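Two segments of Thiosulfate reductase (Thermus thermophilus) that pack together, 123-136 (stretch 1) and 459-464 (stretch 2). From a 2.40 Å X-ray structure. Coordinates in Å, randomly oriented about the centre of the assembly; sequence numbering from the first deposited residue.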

# COMPACT_ATOMS: atom_id res chain seq x y z
N HIS A 123 33.56 45.61 -41.56
CA HIS A 123 34.48 44.52 -41.82
C HIS A 123 33.76 43.32 -42.47
O HIS A 123 34.30 42.70 -43.40
CB HIS A 123 35.21 44.10 -40.51
CG HIS A 123 36.31 43.11 -40.67
ND1 HIS A 123 36.10 41.77 -40.62
CD2 HIS A 123 37.62 43.26 -40.91
CE1 HIS A 123 37.23 41.13 -40.83
NE2 HIS A 123 38.18 42.02 -41.02
N ILE A 124 32.54 42.99 -42.03
CA ILE A 124 31.77 41.88 -42.63
C ILE A 124 31.30 42.22 -44.07
O ILE A 124 31.58 41.45 -44.99
CB ILE A 124 30.56 41.43 -41.69
CG1 ILE A 124 31.08 40.74 -40.43
CG2 ILE A 124 29.61 40.48 -42.47
CD1 ILE A 124 30.24 40.97 -39.15
N ALA A 125 30.63 43.36 -44.29
CA ALA A 125 30.20 43.77 -45.65
C ALA A 125 31.39 43.88 -46.65
O ALA A 125 31.31 43.39 -47.79
CB ALA A 125 29.42 45.12 -45.61
N LYS A 126 32.49 44.50 -46.24
CA LYS A 126 33.69 44.62 -47.10
C LYS A 126 34.12 43.22 -47.62
O LYS A 126 34.29 43.02 -48.84
CB LYS A 126 34.84 45.30 -46.33
CG LYS A 126 35.86 46.09 -47.17
CD LYS A 126 37.18 45.33 -47.35
CE LYS A 126 38.40 46.27 -47.41
NZ LYS A 126 39.59 45.73 -46.67
N LYS A 127 34.26 42.26 -46.70
CA LYS A 127 34.64 40.85 -46.98
C LYS A 127 33.61 40.10 -47.83
O LYS A 127 33.97 39.33 -48.74
CB LYS A 127 34.87 40.08 -45.66
CG LYS A 127 36.31 40.08 -45.12
CD LYS A 127 37.19 39.07 -45.87
CE LYS A 127 38.67 39.45 -45.84
NZ LYS A 127 39.22 39.58 -44.44
N MET A 128 32.33 40.31 -47.53
CA MET A 128 31.22 39.68 -48.24
C MET A 128 31.16 40.13 -49.71
O MET A 128 30.85 39.33 -50.61
CB MET A 128 29.86 39.99 -47.56
CG MET A 128 29.61 39.39 -46.17
SD MET A 128 27.88 39.51 -45.61
CE MET A 128 27.05 38.37 -46.77
N LEU A 129 31.46 41.41 -49.94
CA LEU A 129 31.44 42.02 -51.27
C LEU A 129 32.56 41.49 -52.18
O LEU A 129 32.36 41.28 -53.39
CB LEU A 129 31.44 43.58 -51.15
CG LEU A 129 30.15 44.17 -50.52
CD1 LEU A 129 30.32 45.66 -50.18
CD2 LEU A 129 28.96 43.97 -51.49
N GLU A 130 33.73 41.24 -51.58
CA GLU A 130 34.89 40.67 -52.27
C GLU A 130 34.60 39.26 -52.76
O GLU A 130 34.99 38.90 -53.88
CB GLU A 130 36.12 40.64 -51.37
CG GLU A 130 36.73 41.98 -51.01
CD GLU A 130 37.85 41.86 -49.98
OE1 GLU A 130 38.19 40.70 -49.65
OE2 GLU A 130 38.36 42.90 -49.50
N ILE A 131 33.94 38.45 -51.93
CA ILE A 131 33.58 37.07 -52.29
C ILE A 131 32.58 37.10 -53.46
O ILE A 131 32.61 36.24 -54.34
CB ILE A 131 32.93 36.25 -51.04
CG1 ILE A 131 34.01 35.92 -50.00
CG2 ILE A 131 32.24 34.95 -51.54
CD1 ILE A 131 33.49 35.81 -48.55
N ARG A 132 31.73 38.13 -53.47
CA ARG A 132 30.71 38.35 -54.49
C ARG A 132 31.22 38.90 -55.84
O ARG A 132 30.52 38.80 -56.85
CB ARG A 132 29.61 39.28 -53.96
CG ARG A 132 28.35 39.27 -54.80
CD ARG A 132 27.50 40.52 -54.71
NE ARG A 132 26.23 40.29 -55.37
CZ ARG A 132 25.04 40.22 -54.78
NH1 ARG A 132 24.94 40.39 -53.47
NH2 ARG A 132 23.95 39.94 -55.49
N GLU A 133 32.41 39.49 -55.89
CA GLU A 133 32.87 40.00 -57.16
C GLU A 133 33.67 38.93 -57.95
O GLU A 133 33.60 38.89 -59.18
CB GLU A 133 33.61 41.37 -57.04
CG GLU A 133 32.88 42.51 -56.21
CD GLU A 133 31.36 42.72 -56.45
OE1 GLU A 133 30.67 43.18 -55.50
OE2 GLU A 133 30.86 42.44 -57.57
N LYS A 134 34.39 38.04 -57.28
CA LYS A 134 35.07 36.97 -58.02
C LYS A 134 34.34 35.57 -57.94
O LYS A 134 34.70 34.68 -58.70
CB LYS A 134 36.59 36.88 -57.68
CG LYS A 134 36.97 36.49 -56.25
CD LYS A 134 38.14 37.34 -55.68
CE LYS A 134 39.50 36.74 -56.04
NZ LYS A 134 39.55 35.26 -55.80
N TYR A 135 33.33 35.38 -57.09
CA TYR A 135 32.58 34.10 -57.03
C TYR A 135 31.02 34.17 -57.22
O TYR A 135 30.40 33.20 -57.64
CB TYR A 135 32.84 33.27 -55.73
CG TYR A 135 34.30 32.99 -55.34
CD1 TYR A 135 34.96 33.83 -54.46
CD2 TYR A 135 35.01 31.88 -55.84
CE1 TYR A 135 36.30 33.61 -54.06
CE2 TYR A 135 36.36 31.63 -55.46
CZ TYR A 135 37.00 32.51 -54.56
OH TYR A 135 38.31 32.29 -54.17
N GLY A 136 30.40 35.31 -56.93
CA GLY A 136 28.95 35.40 -57.02
C GLY A 136 28.33 35.40 -55.61
O GLY A 136 29.06 35.03 -54.68
N LEU A 459 37.80 28.63 -45.32
CA LEU A 459 36.93 29.77 -45.63
C LEU A 459 37.62 31.14 -45.67
O LEU A 459 38.62 31.36 -45.00
CB LEU A 459 35.72 29.83 -44.65
CG LEU A 459 34.59 28.78 -44.63
CD1 LEU A 459 33.77 28.87 -43.32
CD2 LEU A 459 33.67 28.94 -45.86
N ASP A 460 37.07 32.06 -46.47
CA ASP A 460 37.55 33.43 -46.55
C ASP A 460 36.86 34.25 -45.43
O ASP A 460 37.47 35.13 -44.83
CB ASP A 460 37.31 34.07 -47.93
CG ASP A 460 38.28 33.55 -49.01
OD1 ASP A 460 39.42 33.19 -48.65
OD2 ASP A 460 37.89 33.53 -50.20
N LEU A 461 35.59 33.97 -45.15
CA LEU A 461 34.88 34.65 -44.07
C LEU A 461 33.90 33.73 -43.29
O LEU A 461 33.15 32.95 -43.89
CB LEU A 461 34.11 35.91 -44.58
CG LEU A 461 33.19 36.65 -43.59
CD1 LEU A 461 34.01 37.61 -42.69
CD2 LEU A 461 32.08 37.42 -44.36
N TYR A 462 33.97 33.78 -41.97
CA TYR A 462 33.08 32.99 -41.12
C TYR A 462 32.58 33.84 -39.91
O TYR A 462 33.34 34.17 -38.99
CB TYR A 462 33.76 31.66 -40.66
CG TYR A 462 33.13 31.00 -39.44
CD1 TYR A 462 31.74 30.86 -39.32
CD2 TYR A 462 33.93 30.56 -38.38
CE1 TYR A 462 31.15 30.32 -38.16
CE2 TYR A 462 33.36 30.01 -37.21
CZ TYR A 462 31.96 29.90 -37.10
OH TYR A 462 31.40 29.38 -35.96
N VAL A 463 31.32 34.24 -39.96
CA VAL A 463 30.73 35.04 -38.90
C VAL A 463 29.75 34.20 -38.04
O VAL A 463 29.03 33.33 -38.54
CB VAL A 463 30.00 36.34 -39.43
CG1 VAL A 463 29.78 37.32 -38.27
CG2 VAL A 463 30.85 37.02 -40.55
N ALA A 464 29.76 34.41 -36.72
CA ALA A 464 28.87 33.70 -35.79
C ALA A 464 28.18 34.70 -34.86
O ALA A 464 28.84 35.50 -34.22
CB ALA A 464 29.66 32.63 -34.97

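No hydrogen bond crosses between these two stretches, although lysine, aspartate and tyrosine all stand at their boundary; the contact is held by apolar packing, and much of it converges on one side chain, Leu461. Residues 123-134 belong to a helix, and residues 459-464 pass from loop into a strand that begins at Tyr462. More than 300 residues separate the two in sequence, and together they bury 359 Å² of surface.

Leu461 points its CA-to-CB bond toward the helix, and four helical residues, Ile124, Lys127, Met128 and Ile131, gather around it. Its CD2 lies 3.6 Å from CG of Met128 and 4.4 Å from CG2 of Ile124, and its own CB is 4.0 Å from CD1 of Ile131. The partners fall at positions i, i+3, i+4 and i+7 from Ile124, the pattern that brings residues to one side of a helix. The branched end of leucine suits this position: CD2 of Leu461 reaches Met128 and Ile124, and both methyls lie against CB of Lys127, CD1 at 4.0 Å and CD2 at 4.1 Å. Met128 contributes a flexible, unbranched chain: its CA-to-CB bond runs sideways, yet its CG still makes close contact with the leucine.

Toward the start of the helical stretch, Ile124 also meets Val463, with CG1 of the isoleucine 3.7 Å from CG2 of the valine. Both residues are buried and beta-branched, giving compact apolar surfaces close to the backbone. Leu461, just before the strand but in an extended conformation (phi/psi -143/132°), and Val463 within it point toward the helix, whereas Tyr462 between them is out of its reach, and its hydroxyl is hydrogen-bonded elsewhere in the structure.

Polar residues occupy the more exposed border. Lys127 offers the aliphatic start of its chain to Leu461, while its CD passes 4.1 Å from the backbone O of Asp460 and the amino group extends beyond the leucine. Ile131, buried and directed toward the other stretch, brings CD1 to within 4.2 Å of CB of Asp460, so it meets the methylene of the aspartate rather than the carboxylate. Just beyond the helix, Tyr135 also points toward the second stretch, but its OH remains 4.2 Å from OD2 of Asp460, too far for a hydrogen bond. Gly136 follows with phi/psi of 105/168°, where a CB would be jammed against the carbonyl O of Tyr135; the backbone itself therefore calls for glycine.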